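Local coordinates for beta-agarase AgaA (Microbulbifer thermotolerans, PDB 3WZ1), which hydrolyses the beta-1,4-galactosidic linkages of agarose as an endo-acting GH16 enzyme, giving neoagarotetraose as its main product, at residues Ser67-Gly71 and Gly72-Ile76; Ala96-Thr99 and Tyr100-Met104; Thr55-Leu59 and Thr60-Pro64; Ile249-Asp253 and Ala254-Asp258. All coordinates share one frame; numbering follows the deposited sequence.

Contact 1 (Ser67-Gly71 and Gly72-Ile76). With NA (sodium ion), chain B.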
loop_
_atom_site.group_PDB
_atom_site.type_symbol
_atom_site.label_atom_id
_atom_site.label_comp_id
_atom_site.label_asym_id
_atom_site.label_seq_id
_atom_site.Cartn_x
_atom_site.Cartn_y
_atom_site.Cartn_z
ATOM N N SER A 67 -12.942 8.031 -0.887
ATOM C CA SER A 67 -11.960 8.295 0.174
ATOM C C SER A 67 -12.433 9.454 1.036
ATOM O O SER A 67 -13.081 10.377 0.549
ATOM C CB SER A 67 -10.589 8.610 -0.442
ATOM O OG SER A 67 -10.642 9.729 -1.309
ATOM N N TYR A 68 -12.122 9.400 2.328
ATOM C CA TYR A 68 -12.420 10.497 3.242
ATOM C C TYR A 68 -11.573 10.311 4.494
ATOM O O TYR A 68 -11.033 9.227 4.733
ATOM C CB TYR A 68 -13.925 10.574 3.602
ATOM C CG TYR A 68 -14.499 9.366 4.273
ATOM C CD1 TYR A 68 -14.985 8.288 3.529
ATOM C CD2 TYR A 68 -14.552 9.287 5.648
ATOM C CE1 TYR A 68 -15.525 7.167 4.153
ATOM C CE2 TYR A 68 -15.099 8.175 6.273
ATOM C CZ TYR A 68 -15.573 7.125 5.523
ATOM O OH TYR A 68 -16.095 6.009 6.158
ATOM N N VAL A 69 -11.453 11.377 5.262
ATOM C CA VAL A 69 -10.702 11.349 6.511
ATOM C C VAL A 69 -11.659 11.754 7.625
ATOM O O VAL A 69 -12.272 12.829 7.577
ATOM C CB VAL A 69 -9.454 12.258 6.479
ATOM C CG1 VAL A 69 -8.640 12.062 7.752
ATOM C CG2 VAL A 69 -8.587 11.946 5.268
ATOM N N SER A 70 -11.777 10.897 8.624
ATOM C CA SER A 70 -12.634 11.171 9.781
ATOM C C SER A 70 -12.292 10.289 10.971
ATOM O O SER A 70 -11.861 9.153 10.818
ATOM C CB SER A 70 -14.104 10.967 9.425
ATOM O OG SER A 70 -14.934 11.510 10.457
ATOM N N GLY A 71 -12.513 10.825 12.165
ATOM C CA GLY A 71 -12.363 10.043 13.388
ATOM C C GLY A 71 -10.970 9.486 13.593
ATOM O O GLY A 71 -10.824 8.403 14.176
ATOM N N GLY A 72 -9.962 10.206 13.087
ATOM C CA GLY A 72 -8.537 9.848 13.228
ATOM C C GLY A 72 -8.012 8.860 12.180
ATOM O O GLY A 72 -6.883 8.362 12.288
ATOM N N LYS A 73 -8.815 8.567 11.172
ATOM C CA LYS A 73 -8.457 7.550 10.180
ATOM C C LYS A 73 -8.729 8.056 8.780
ATOM O O LYS A 73 -9.733 8.734 8.542
ATOM C CB LYS A 73 -9.320 6.291 10.354
ATOM C CG LYS A 73 -9.368 5.696 11.757
ATOM C CD LYS A 73 -8.088 4.990 12.065
ATOM C CE LYS A 73 -8.115 4.302 13.426
ATOM N NZ LYS A 73 -7.795 5.271 14.515
ATOM N N LEU A 74 -7.855 7.678 7.856
ATOM C CA LEU A 74 -8.218 7.688 6.444
ATOM C C LEU A 74 -9.069 6.462 6.149
ATOM O O LEU A 74 -8.722 5.347 6.528
ATOM C CB LEU A 74 -6.964 7.681 5.577
ATOM C CG LEU A 74 -7.127 7.416 4.079
ATOM C CD1 LEU A 74 -7.774 8.594 3.371
ATOM C CD2 LEU A 74 -5.768 7.140 3.480
ATOM N N ALA A 75 -10.190 6.681 5.451
ATOM C CA ALA A 75 -11.079 5.610 5.022
ATOM C C ALA A 75 -11.055 5.524 3.515
ATOM O O ALA A 75 -11.213 6.542 2.827
ATOM C CB ALA A 75 -12.508 5.856 5.493
ATOM N N ILE A 76 -10.824 4.315 3.025
ATOM C CA ILE A 76 -10.933 3.950 1.633
ATOM C C ILE A 76 -12.107 2.988 1.547
ATOM O O ILE A 76 -12.036 1.853 2.063
ATOM C CB ILE A 76 -9.653 3.256 1.148
ATOM C CG1 ILE A 76 -8.411 4.126 1.309
ATOM C CG2 ILE A 76 -9.814 2.737 -0.287
ATOM C CD1 ILE A 76 -8.428 5.420 0.511
HETATM NA NA NA B . -4.670 8.289 12.949
#
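Gly71 and Gly72 form the two-residue tip of a tight beta hairpin whose arms, strands 67-70 and 73-76, run antiparallel in the jelly-roll fold of the GH16 catalytic domain. The connection is a type I' turn from Ser70 to Lys73, with positive phi at both glycines. Gly72 O binds a sodium ion at 2.3 Å; Asp4, Asp28 and Asp267 supply further ligands. At Lys73 the backbone pairs twice with Ser70. Ser70 N donates to Lys73 O at 3.0 Å, whereas Lys73 N meets Ser70 O at 3.1 Å from well above the carbonyl plane, a skew consistent with the tight turn. The lysine chain bends at chi2 and chi4, and NZ bonds to Asp267, itself a sodium ligand, so the side chain probably steadies the metal site from the second shell. Leu74 faces the other way: its CD1 lies 3.9 Å from Val69 CG2, part of an apolar layer continued by Phe29, Ile92 and Ile236. Ala75 is paired with Tyr68 by two backbone bonds, of which Ala75 N to Tyr68 O is the shorter at 2.8 Å and nearly linear (173°). On this face of the hairpin the tyrosine ring folds back over its neighbour strand, CG lying between backbone N and carbonyl carbon (chi1 60°), and Ala75 CB sits 3.5 Å from the Tyr68 ring centroid in a CH-pi contact, nearest to CZ. Ile76, back on the side of Leu74, sets its CD1 against Ser67 CB at 4.0 Å.

Contact 2 (Ala96-Thr99 and Tyr100-Met104)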
loop_
_atom_site.group_PDB
_atom_site.type_symbol
_atom_site.label_atom_id
_atom_site.label_comp_id
_atom_site.label_asym_id
_atom_site.label_seq_id
_atom_site.Cartn_x
_atom_site.Cartn_y
_atom_site.Cartn_z
ATOM N N ALA A 96 3.965 14.662 -3.867
ATOM C CA ALA A 96 5.401 14.573 -4.117
ATOM C C ALA A 96 5.876 13.148 -3.864
ATOM O O ALA A 96 5.289 12.464 -3.042
ATOM C CB ALA A 96 6.133 15.523 -3.194
ATOM N N PRO A 97 6.933 12.715 -4.562
ATOM C CA PRO A 97 7.451 11.370 -4.407
ATOM C C PRO A 97 8.570 11.280 -3.383
ATOM O O PRO A 97 9.111 12.314 -2.940
ATOM C CB PRO A 97 8.004 11.071 -5.789
ATOM C CG PRO A 97 8.548 12.396 -6.234
ATOM C CD PRO A 97 7.633 13.437 -5.650
ATOM N N LEU A 98 8.887 10.040 -3.020
ATOM C CA LEU A 98 9.984 9.712 -2.127
ATOM C C LEU A 98 11.089 9.027 -2.898
ATOM O O LEU A 98 10.862 8.468 -3.984
ATOM C CB LEU A 98 9.508 8.753 -1.049
ATOM C CG LEU A 98 8.335 9.241 -0.220
ATOM C CD1 LEU A 98 7.925 8.184 0.750
ATOM C CD2 LEU A 98 8.661 10.532 0.497
ATOM N N THR A 99 12.293 9.090 -2.332
ATOM C CA THR A 99 13.449 8.392 -2.878
ATOM C C THR A 99 14.180 7.651 -1.777
ATOM O O THR A 99 14.160 8.065 -0.628
ATOM C CB THR A 99 14.456 9.355 -3.537
ATOM O OG1 THR A 99 14.747 10.456 -2.643
ATOM C CG2 THR A 99 13.924 9.841 -4.912
ATOM N N TYR A 100 14.849 6.569 -2.138
ATOM C CA TYR A 100 15.712 5.861 -1.199
ATOM C C TYR A 100 16.852 6.791 -0.779
ATOM O O TYR A 100 17.205 7.700 -1.525
ATOM C CB TYR A 100 16.289 4.593 -1.819
ATOM C CG TYR A 100 17.364 4.855 -2.850
ATOM C CD1 TYR A 100 18.679 5.054 -2.457
ATOM C CD2 TYR A 100 17.075 4.899 -4.210
ATOM C CE1 TYR A 100 19.674 5.304 -3.383
ATOM C CE2 TYR A 100 18.064 5.186 -5.141
ATOM C CZ TYR A 100 19.372 5.369 -4.711
ATOM O OH TYR A 100 20.390 5.598 -5.632
ATOM N N PRO A 101 17.403 6.586 0.420
ATOM C CA PRO A 101 16.942 5.681 1.457
ATOM C C PRO A 101 15.759 6.267 2.221
ATOM O O PRO A 101 15.757 7.457 2.566
ATOM C CB PRO A 101 18.152 5.559 2.388
ATOM C CG PRO A 101 18.857 6.879 2.241
ATOM C CD PRO A 101 18.595 7.353 0.834
ATOM N N VAL A 102 14.768 5.425 2.498
ATOM C CA VAL A 102 13.601 5.875 3.216
ATOM C C VAL A 102 12.881 4.693 3.837
ATOM O O VAL A 102 12.798 3.636 3.218
ATOM C CB VAL A 102 12.647 6.677 2.280
ATOM C CG1 VAL A 102 12.142 5.806 1.129
ATOM C CG2 VAL A 102 11.501 7.303 3.060
ATOM N N TYR A 103 12.394 4.879 5.063
ATOM C CA TYR A 103 11.521 3.890 5.713
ATOM C C TYR A 103 10.088 4.365 5.560
ATOM O O TYR A 103 9.789 5.501 5.893
ATOM C CB TYR A 103 11.863 3.728 7.207
ATOM C CG TYR A 103 10.990 2.725 7.915
ATOM C CD1 TYR A 103 11.157 1.356 7.705
ATOM C CD2 TYR A 103 9.964 3.137 8.770
ATOM C CE1 TYR A 103 10.354 0.426 8.334
ATOM C CE2 TYR A 103 9.146 2.206 9.384
ATOM C CZ TYR A 103 9.340 0.855 9.157
ATOM O OH TYR A 103 8.535 -0.080 9.778
ATOM N N MET A 104 9.215 3.490 5.065
ATOM C CA MET A 104 7.837 3.851 4.695
ATOM C C MET A 104 6.890 2.868 5.372
ATOM O O MET A 104 7.014 1.668 5.145
ATOM C CB MET A 104 7.677 3.744 3.175
ATOM C CG MET A 104 8.814 4.384 2.408
ATOM S SD MET A 104 8.662 4.279 0.591
ATOM C CE MET A 104 8.793 2.526 0.331
HETATM O O HOH W 1 17.124 10.551 -0.561
#
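A bend with a cis peptide bond before Pro101 leads from the loop after strand 87-94 into strand 102-109 of the jelly roll, folding Leu98 on its incoming arm against Met104 on its outgoing one. On the inner side Leu98 CD1 reaches the sulfur of Met104, with Leu98 CD1 and Met104 SD 4.0 Å apart; the two side chains run past one another in opposite directions. Leu98 extends beyond CB with chi2 near 180°, while the methionine is straight to SD and bends only at its last torsion (chi3 -65°), which turns the methyl aside and leaves sulfur to make the touch. The same Leu98 CD1 lies more loosely against Val102 CG2, at 4.3 Å. Phe121 touches both Leu98 and Met104, and Trp193 covers Val102 and Met104, so this patch belongs to the packed interior. Nearer the bend, Val102 places CG1 between its backbone N and carbonyl carbon (chi1 62°), and this methyl packs on the backbone of Thr99, with Val102 CG1 3.5 Å from Thr99 O. The more open side is polar. A water there donates to Tyr100 O at 3.0 Å; its bond to Thr99 OG1 holds in one of two modelled conformers and is less certain. Pro101 O, just beyond, accepts from Lys273 of strand 264-276. Between the two segments the direct touches are apolar or van der Waals, consistent with a bend set mainly by the cis peptide bond and apolar packing, with backbone bonds to strands 187-195 and 264-276 tying its outgoing arm into the fold.

Contact 3 (Thr55-Leu59 and Thr60-Pro64)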
loop_
_atom_site.group_PDB
_atom_site.type_symbol
_atom_site.label_atom_id
_atom_site.label_comp_id
_atom_site.label_asym_id
_atom_site.label_seq_id
_atom_site.Cartn_x
_atom_site.Cartn_y
_atom_site.Cartn_z
ATOM N N THR A 55 -7.997 4.969 -14.299
ATOM C CA THR A 55 -8.975 4.694 -13.238
ATOM C C THR A 55 -8.891 3.286 -12.643
ATOM O O THR A 55 -9.707 2.942 -11.782
ATOM C CB THR A 55 -10.396 4.988 -13.715
ATOM O OG1 THR A 55 -10.645 4.266 -14.919
ATOM C CG2 THR A 55 -10.543 6.500 -13.943
ATOM N N GLY A 56 -7.925 2.485 -13.088
ATOM C CA GLY A 56 -7.535 1.295 -12.342
ATOM C C GLY A 56 -7.696 -0.037 -13.027
ATOM O O GLY A 56 -8.225 -0.123 -14.153
ATOM N N PRO A 57 -7.208 -1.096 -12.365
ATOM C CA PRO A 57 -7.161 -2.436 -12.906
ATOM C C PRO A 57 -8.486 -3.148 -12.781
ATOM O O PRO A 57 -9.406 -2.678 -12.130
ATOM C CB PRO A 57 -6.115 -3.107 -12.028
ATOM C CG PRO A 57 -6.301 -2.476 -10.707
ATOM C CD PRO A 57 -6.579 -1.034 -11.032
ATOM N N GLY A 58 -8.587 -4.307 -13.407
ATOM C CA GLY A 58 -9.731 -5.173 -13.191
ATOM C C GLY A 58 -11.039 -4.455 -13.443
ATOM O O GLY A 58 -11.206 -3.757 -14.463
ATOM N N LEU A 59 -11.962 -4.606 -12.501
ATOM C CA LEU A 59 -13.270 -3.931 -12.525
ATOM C C LEU A 59 -13.249 -2.631 -11.694
ATOM O O LEU A 59 -14.281 -2.033 -11.438
ATOM C CB LEU A 59 -14.361 -4.882 -12.036
ATOM C CG LEU A 59 -14.451 -6.205 -12.801
ATOM C CD1 LEU A 59 -15.467 -7.125 -12.163
ATOM C CD2 LEU A 59 -14.758 -5.958 -14.275
ATOM N N THR A 60 -12.059 -2.168 -11.324
ATOM C CA THR A 60 -11.899 -0.951 -10.536
ATOM C C THR A 60 -12.251 0.304 -11.342
ATOM O O THR A 60 -11.862 0.430 -12.504
ATOM C CB THR A 60 -10.428 -0.748 -10.128
ATOM O OG1 THR A 60 -9.959 -1.930 -9.461
ATOM C CG2 THR A 60 -10.204 0.496 -9.259
ATOM N N GLU A 61 -12.937 1.224 -10.683
ATOM C CA GLU A 61 -12.951 2.588 -11.120
ATOM C C GLU A 61 -12.718 3.499 -9.926
ATOM O O GLU A 61 -13.602 3.689 -9.098
ATOM C CB GLU A 61 -14.253 2.926 -11.843
ATOM C CG GLU A 61 -14.138 4.214 -12.601
ATOM C CD GLU A 61 -15.425 4.626 -13.307
ATOM O OE1 GLU A 61 -16.039 3.808 -14.016
ATOM O OE2 GLU A 61 -15.777 5.802 -13.153
ATOM N N TRP A 62 -11.500 4.022 -9.786
ATOM C CA TRP A 62 -11.214 4.891 -8.638
ATOM C C TRP A 62 -12.081 6.133 -8.688
ATOM O O TRP A 62 -12.348 6.672 -9.757
ATOM C CB TRP A 62 -9.736 5.261 -8.552
ATOM C CG TRP A 62 -8.849 4.076 -8.256
ATOM C CD1 TRP A 62 -8.999 3.166 -7.226
ATOM C CD2 TRP A 62 -7.654 3.694 -8.950
ATOM N NE1 TRP A 62 -7.983 2.238 -7.262
ATOM C CE2 TRP A 62 -7.150 2.533 -8.314
ATOM C CE3 TRP A 62 -6.951 4.225 -10.037
ATOM C CZ2 TRP A 62 -5.985 1.893 -8.746
ATOM C CZ3 TRP A 62 -5.792 3.584 -10.456
ATOM C CH2 TRP A 62 -5.322 2.428 -9.814
ATOM N N HIS A 63 -12.573 6.534 -7.526
ATOM C CA HIS A 63 -13.607 7.561 -7.420
ATOM C C HIS A 63 -13.303 8.444 -6.210
ATOM O O HIS A 63 -13.078 7.940 -5.102
ATOM C CB HIS A 63 -14.938 6.845 -7.278
ATOM C CG HIS A 63 -16.154 7.727 -7.360
ATOM N ND1 HIS A 63 -16.333 8.850 -6.585
ATOM C CD2 HIS A 63 -17.298 7.578 -8.066
ATOM C CE1 HIS A 63 -17.522 9.376 -6.840
ATOM N NE2 HIS A 63 -18.131 8.624 -7.732
ATOM N N PRO A 64 -13.275 9.781 -6.398
ATOM C CA PRO A 64 -12.835 10.650 -5.310
ATOM C C PRO A 64 -13.725 10.570 -4.056
ATOM O O PRO A 64 -13.248 10.789 -2.954
ATOM C CB PRO A 64 -12.804 12.052 -5.952
ATOM C CG PRO A 64 -13.715 11.951 -7.111
ATOM C CD PRO A 64 -13.597 10.547 -7.615
HETATM O O HOH W 2 -11.941 2.042 -14.610
HETATM O O HOH W 3 -12.293 -1.252 -14.737
#
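Trp62 lays its indole across the backbone of Thr55 and Gly56, and its own N donates to Thr55 O at 2.9 Å. From CB, which is 4.0 Å from Thr55 O, the side chain leaves with CG anti to the carbonyl carbon (chi1 -66°), a setting that carries the rings back along the preceding loop. CG and CD2 pass beneath the same carbonyl oxygen. CE3 then comes to Thr55 C, and CZ3 to Gly56 CA at 3.4 Å. That alpha carbon stands over the face of the six-membered ring, 3.6 Å from its centroid and 19° off the normal, in a CH-pi contact. Thr60 CG2 also lies over the ring system on this face. Farther round, CH2 and CZ2 approach Pro57; CZ2 is 3.8 Å from Pro57 CD, and NE1 bonds to Met238 O of strand 232-239. The loop thus folded over the indole closes by a type II' turn from Pro57 to Thr60, which leads into strand 60-62, paired in parallel with strand 87-94 of the jelly roll. Thr60 N donates to Pro57 O at 2.8 Å within the turn, and Thr60 OG1 bonds to Asp240 N. On the outer side, Glu61 CG runs alongside Thr55 CB at 4.0 Å, with the glutamate's OE1 in a salt bridge to Lys81. A water there donates to Thr60 O and is 2.6 Å from Thr55 OG1, a second hydrogen bond joining the two arms.

Contact 4 (Ile249-Asp253 and Ala254-Asp258)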
loop_
_atom_site.group_PDB
_atom_site.type_symbol
_atom_site.label_atom_id
_atom_site.label_comp_id
_atom_site.label_asym_id
_atom_site.label_seq_id
_atom_site.Cartn_x
_atom_site.Cartn_y
_atom_site.Cartn_z
ATOM N N ILE A 249 -13.179 -13.960 -9.009
ATOM C CA ILE A 249 -13.195 -13.473 -7.626
ATOM C C ILE A 249 -13.263 -11.943 -7.634
ATOM O O ILE A 249 -12.290 -11.270 -7.970
ATOM C CB ILE A 249 -11.979 -13.966 -6.820
ATOM C CG1 ILE A 249 -12.027 -15.496 -6.689
ATOM C CG2 ILE A 249 -11.952 -13.320 -5.438
ATOM C CD1 ILE A 249 -10.922 -16.063 -5.834
ATOM N N THR A 250 -14.414 -11.431 -7.233
ATOM C CA THR A 250 -14.716 -10.001 -7.230
ATOM C C THR A 250 -15.868 -9.792 -6.249
ATOM O O THR A 250 -16.668 -10.721 -6.013
ATOM C CB THR A 250 -15.037 -9.508 -8.678
ATOM O OG1 THR A 250 -15.086 -8.070 -8.725
ATOM C CG2 THR A 250 -16.378 -10.029 -9.149
ATOM N N PRO A 251 -15.981 -8.597 -5.653
ATOM C CA PRO A 251 -17.021 -8.437 -4.650
ATOM C C PRO A 251 -18.443 -8.604 -5.182
ATOM O O PRO A 251 -18.739 -8.229 -6.326
ATOM C CB PRO A 251 -16.844 -7.004 -4.156
ATOM C CG PRO A 251 -15.428 -6.708 -4.445
ATOM C CD PRO A 251 -15.104 -7.407 -5.719
ATOM N N THR A 252 -19.308 -9.125 -4.333
ATOM C CA THR A 252 -20.731 -9.183 -4.640
ATOM C C THR A 252 -21.399 -7.863 -4.237
ATOM O O THR A 252 -20.872 -7.072 -3.434
ATOM C CB THR A 252 -21.418 -10.320 -3.873
ATOM O OG1 THR A 252 -21.355 -10.048 -2.470
ATOM C CG2 THR A 252 -20.760 -11.663 -4.177
ATOM N N ASP A 253 -22.602 -7.616 -4.761
ATOM C CA ASP A 253 -23.360 -6.456 -4.343
ATOM C C ASP A 253 -23.614 -6.453 -2.822
ATOM O O ASP A 253 -23.572 -5.419 -2.184
ATOM C CB ASP A 253 -24.731 -6.409 -5.040
ATOM C CG ASP A 253 -24.640 -6.127 -6.522
ATOM O OD1 ASP A 253 -23.540 -5.945 -7.073
ATOM O OD2 ASP A 253 -25.714 -6.076 -7.161
ATOM N N ALA A 254 -23.862 -7.628 -2.250
ATOM C CA ALA A 254 -24.138 -7.726 -0.823
ATOM C C ALA A 254 -22.922 -7.318 0.014
ATOM O O ALA A 254 -23.056 -6.636 1.016
ATOM C CB ALA A 254 -24.580 -9.135 -0.458
ATOM N N GLU A 255 -21.733 -7.714 -0.432
ATOM C CA GLU A 255 -20.491 -7.331 0.245
ATOM C C GLU A 255 -20.254 -5.821 0.135
ATOM O O GLU A 255 -19.943 -5.143 1.108
ATOM C CB GLU A 255 -19.315 -8.095 -0.347
ATOM C CG GLU A 255 -19.276 -9.558 0.051
ATOM C CD GLU A 255 -18.308 -10.393 -0.732
ATOM O OE1 GLU A 255 -17.890 -9.993 -1.841
ATOM O OE2 GLU A 255 -17.938 -11.478 -0.239
ATOM N N LEU A 256 -20.455 -5.281 -1.069
ATOM C CA LEU A 256 -20.211 -3.863 -1.304
ATOM C C LEU A 256 -21.168 -2.965 -0.536
ATOM O O LEU A 256 -20.836 -1.841 -0.197
ATOM C CB LEU A 256 -20.311 -3.554 -2.800
ATOM C CG LEU A 256 -19.173 -4.125 -3.633
ATOM C CD1 LEU A 256 -19.578 -4.170 -5.086
ATOM C CD2 LEU A 256 -17.909 -3.309 -3.446
ATOM N N ALA A 257 -22.363 -3.486 -0.264
ATOM C CA ALA A 257 -23.348 -2.760 0.492
ATOM C C ALA A 257 -23.174 -2.815 2.000
ATOM O O ALA A 257 -23.835 -2.064 2.705
ATOM C CB ALA A 257 -24.732 -3.234 0.106
ATOM N N ASP A 258 -22.299 -3.694 2.474
ATOM C CA ASP A 258 -22.099 -3.919 3.918
ATOM C C ASP A 258 -21.063 -2.960 4.525
ATOM O O ASP A 258 -19.873 -3.096 4.262
ATOM C CB ASP A 258 -21.677 -5.381 4.125
ATOM C CG ASP A 258 -21.623 -5.768 5.580
ATOM O OD1 ASP A 258 -21.653 -4.872 6.420
ATOM O OD2 ASP A 258 -21.546 -6.977 5.844
#
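Glu255 OE1 receives the backbone N-H of Thr252 at 3.0 Å, and the same carboxylate is held through OE2 by a salt bridge to Arg140. The N-H arrives at OE1 in a fairly straight line (166°) but from above the carboxylate plane, by 37°. The glutamate chain runs extended beyond CG, which lets it reach back past the first turn of the helix; its OE1 also comes within 3.3 Å of Pro251 CA. A reciprocal bond completes the exchange: Glu255 N donates to Thr252 OG1 at 3.1 Å. The threonine hydroxyl can accept it because OG1 lies between backbone N and carbonyl carbon (chi1 65°), turned over the start of the helix, and Glu255 CG packs against it at 3.3 Å. Main-chain bonds follow directly. Leu256 N donates to Thr252 O at 3.0 Å, and Ala257 N to Asp253 O along a less straight line. Under this turn Pro251 and Leu256 make the apolar part of the contact, Pro251 CB lying 3.7 Å from Leu256 CG, with Ser78 and Arg80 of strand 73-80 against the leucine. Arg80 also forms a salt bridge with Asp253 and bonds to Pro251 O, and so grips two groups at the start of helix 253-256. A carboxylate and a hydroxyl thus satisfy N-H groups around the helix start, and the salt bridge to Arg140 would probably favour the charged form of the glutamate. With Thr252 as N-cap and its side-chain and backbone bonds exchanged with Glu255 three residues on, this is a capping box.

The contacts lie in the GH16 catalytic domain and follow one another along the chain without overlap. Two residues separate contact 3 from contact 1, their centres 19 Å apart. Contacts 3 and 4 touch through Leu59 CD1 and Thr250 OG1, 3.6 Å apart, and Asp240 bonds to both. Contact 2 lies about 35 Å from contact 4 centre to centre, on the opposite side of the chain's centre. Contact 3 comes nearest the predicted catalytic pair: the side chain of Pro57 is about 8 Å from that of Glu134, probably the proton donor, and about 9 Å from that of Glu129, probably the nucleophile. The Met104 side chain is about 10 Å from that of Glu129; contact 1 serves a sodium site.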